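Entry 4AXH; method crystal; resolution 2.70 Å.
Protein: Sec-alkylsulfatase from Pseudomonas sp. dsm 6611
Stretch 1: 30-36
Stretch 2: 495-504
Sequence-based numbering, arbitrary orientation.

Stretch 1 (30-36) ESLDSKP
Stretch 2 (495-504) KDARALQADA

How do the two backbones lie against each other? Residues 495-504 form a helix that continues later in the chain, built on i to i-4 bonds such as Ala-499 N to Lys-495 O at 3.2 Å. Residues 30-36 have no regular structure, yet they run the same way along it: Glu-30 CA lies 4.7 Å from Asp-496 CA, and Lys-35 CA 6.8 Å from Asp-503 CA. The contact buries 323 Å².

What holds the far end? Lys-35 points toward the helix, with chi1 -44° (m), chi2 -87° (m), chi3 129° and chi4 61° (p). This bent chain brings Lys-35 NZ into a salt bridge with Asp-503, 3.3 Å from Asp-503 OD1 and, by a weak hydrogen bond, 3.4 Å from Asp-503 OD2. Asp-503 starts sideways, but chi1 -81° (m) and chi2 17° bring its carboxylate nearer. Lys-35 NZ also donates weak hydrogen bonds to Ser-31 O (2.9 Å), Ser-31 OG (3.2 Å) and Asp-33 O (3.0 Å).

How is the loop shaped around that ammonium? Phi/psi run -68/146 at Ser-31, -109/-1 at Leu-32, -78/155 at Asp-33, -67/95 at Ser-34 and -58/142 at Lys-35. Ser-31, chi1 169° (t), donates from Ser-31 OG to Asp-33 OD1 at 2.6 Å; Asp-33 has chi1 -38° (m), chi2 76°. The O of water 1 lies 2.5 Å from Ser-31 O and 2.7 Å from Asp-503 OD1, bridging loop and helix.

Where do the surfaces touch without a salt bridge? Ala-499 points toward the loop, Ala-499 CB lying 3.5 Å from Ser-31 O. Leu-32 starts away, but chi1 -107° and chi2 70° (p) return Leu-32 CD1 to 4.1 Å from Ala-499 CB, an apolar contact. Glu-30 (chi1 -33°, chi2 153° (t), chi3 -60°) meets Asp-496 (chi1 -49° (m), chi2 -61°), which starts sideways but ends nearer: Glu-30 CG is 3.3 Å and Glu-30 OE2 4.0 Å from Asp-496 OD1, the latter an unfavourable approach of like charges.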

# COMPACT_ATOMS: atom_id res chain seq x y z
N GLU A 30 -40.51 -1.66 3.87
CA GLU A 30 -40.87 -2.45 2.67
C GLU A 30 -40.91 -1.64 1.34
O GLU A 30 -40.75 -2.25 0.27
CB GLU A 30 -42.18 -3.25 2.84
CG GLU A 30 -42.47 -3.76 4.24
CD GLU A 30 -43.94 -3.94 4.57
OE1 GLU A 30 -44.70 -2.95 4.50
OE2 GLU A 30 -44.32 -5.08 4.93
N SER A 31 -41.16 -0.29 1.39
CA SER A 31 -41.24 0.62 0.22
C SER A 31 -39.87 0.80 -0.47
O SER A 31 -38.82 0.82 0.19
CB SER A 31 -41.84 1.97 0.61
OG SER A 31 -41.72 2.97 -0.41
N LEU A 32 -39.90 0.95 -1.80
CA LEU A 32 -38.70 1.06 -2.64
C LEU A 32 -38.46 2.46 -3.22
O LEU A 32 -37.48 2.67 -3.93
CB LEU A 32 -38.83 0.03 -3.77
CG LEU A 32 -37.93 -1.19 -3.69
CD1 LEU A 32 -38.33 -2.14 -2.56
CD2 LEU A 32 -37.98 -1.94 -5.00
N ASP A 33 -39.34 3.42 -2.92
CA ASP A 33 -39.25 4.78 -3.43
C ASP A 33 -38.21 5.61 -2.65
O ASP A 33 -37.93 5.29 -1.50
CB ASP A 33 -40.63 5.48 -3.40
CG ASP A 33 -41.82 4.58 -3.75
OD1 ASP A 33 -42.22 3.75 -2.89
OD2 ASP A 33 -42.36 4.72 -4.88
N SER A 34 -37.63 6.65 -3.30
CA SER A 34 -36.64 7.55 -2.69
C SER A 34 -37.25 8.40 -1.54
O SER A 34 -37.85 9.46 -1.77
CB SER A 34 -35.98 8.43 -3.75
OG SER A 34 -35.00 9.29 -3.18
N LYS A 35 -37.10 7.89 -0.30
CA LYS A 35 -37.61 8.50 0.94
C LYS A 35 -37.05 9.92 1.14
O LYS A 35 -35.89 10.16 0.80
CB LYS A 35 -37.25 7.63 2.15
CG LYS A 35 -37.50 6.14 1.93
CD LYS A 35 -38.93 5.70 2.26
CE LYS A 35 -39.60 4.90 1.16
NZ LYS A 35 -38.87 3.65 0.86
N PRO A 36 -37.85 10.90 1.66
CA PRO A 36 -37.30 12.25 1.85
C PRO A 36 -36.43 12.34 3.12
O PRO A 36 -36.14 11.31 3.77
CB PRO A 36 -38.56 13.12 1.93
CG PRO A 36 -39.59 12.22 2.58
CD PRO A 36 -39.25 10.81 2.16
N LYS A 495 -36.60 -8.82 0.91
CA LYS A 495 -36.90 -7.53 0.27
C LYS A 495 -37.14 -6.38 1.25
O LYS A 495 -36.94 -5.22 0.90
CB LYS A 495 -38.02 -7.68 -0.77
CG LYS A 495 -37.55 -8.47 -1.99
CD LYS A 495 -38.55 -8.60 -3.12
CE LYS A 495 -37.84 -8.73 -4.46
NZ LYS A 495 -37.50 -7.40 -5.04
N ASP A 496 -37.53 -6.73 2.49
CA ASP A 496 -37.74 -5.79 3.60
C ASP A 496 -36.36 -5.32 4.12
O ASP A 496 -36.19 -4.12 4.30
CB ASP A 496 -38.57 -6.45 4.74
CG ASP A 496 -39.84 -7.16 4.29
OD1 ASP A 496 -40.73 -6.48 3.72
OD2 ASP A 496 -39.95 -8.39 4.52
N ALA A 497 -35.39 -6.25 4.30
CA ALA A 497 -34.01 -5.97 4.72
C ALA A 497 -33.28 -5.06 3.73
O ALA A 497 -32.55 -4.16 4.13
CB ALA A 497 -33.24 -7.27 4.85
N ARG A 498 -33.49 -5.32 2.42
CA ARG A 498 -32.91 -4.58 1.31
C ARG A 498 -33.42 -3.14 1.30
O ARG A 498 -32.61 -2.21 1.22
CB ARG A 498 -33.28 -5.25 -0.02
CG ARG A 498 -32.61 -6.59 -0.27
CD ARG A 498 -33.18 -7.21 -1.53
NE ARG A 498 -32.64 -6.59 -2.74
CZ ARG A 498 -31.59 -7.05 -3.42
NH1 ARG A 498 -30.96 -8.15 -3.01
NH2 ARG A 498 -31.17 -6.42 -4.51
N ALA A 499 -34.76 -2.96 1.38
CA ALA A 499 -35.43 -1.66 1.34
C ALA A 499 -35.02 -0.79 2.51
O ALA A 499 -34.82 0.41 2.34
CB ALA A 499 -36.94 -1.84 1.33
N LEU A 500 -34.86 -1.42 3.70
CA LEU A 500 -34.46 -0.76 4.93
C LEU A 500 -33.03 -0.33 4.85
O LEU A 500 -32.78 0.86 5.06
CB LEU A 500 -34.71 -1.67 6.15
CG LEU A 500 -36.00 -1.43 7.01
CD1 LEU A 500 -37.07 -0.61 6.29
CD2 LEU A 500 -36.58 -2.73 7.50
N GLN A 501 -32.10 -1.25 4.47
CA GLN A 501 -30.69 -0.89 4.33
C GLN A 501 -30.49 0.21 3.28
O GLN A 501 -29.65 1.09 3.48
CB GLN A 501 -29.80 -2.09 4.04
CG GLN A 501 -28.39 -1.89 4.61
CD GLN A 501 -27.28 -2.58 3.83
OE1 GLN A 501 -27.61 -3.38 2.82
NE2 GLN A 501 -26.09 -2.39 4.11
N ALA A 502 -31.31 0.21 2.21
CA ALA A 502 -31.26 1.23 1.16
C ALA A 502 -31.72 2.56 1.71
O ALA A 502 -31.11 3.59 1.40
CB ALA A 502 -32.10 0.82 -0.03
N ASP A 503 -32.76 2.55 2.58
CA ASP A 503 -33.34 3.74 3.22
C ASP A 503 -32.34 4.42 4.16
O ASP A 503 -32.22 5.65 4.14
CB ASP A 503 -34.64 3.39 3.98
CG ASP A 503 -35.92 3.28 3.13
OD1 ASP A 503 -35.82 3.16 1.89
OD2 ASP A 503 -37.04 3.34 3.72
N ALA A 504 -31.62 3.62 4.97
CA ALA A 504 -30.61 4.06 5.92
C ALA A 504 -29.37 4.61 5.21
O ALA A 504 -28.87 5.65 5.66
CB ALA A 504 -30.22 2.92 6.85
O HOH W 1 -36.55 1.74 -0.28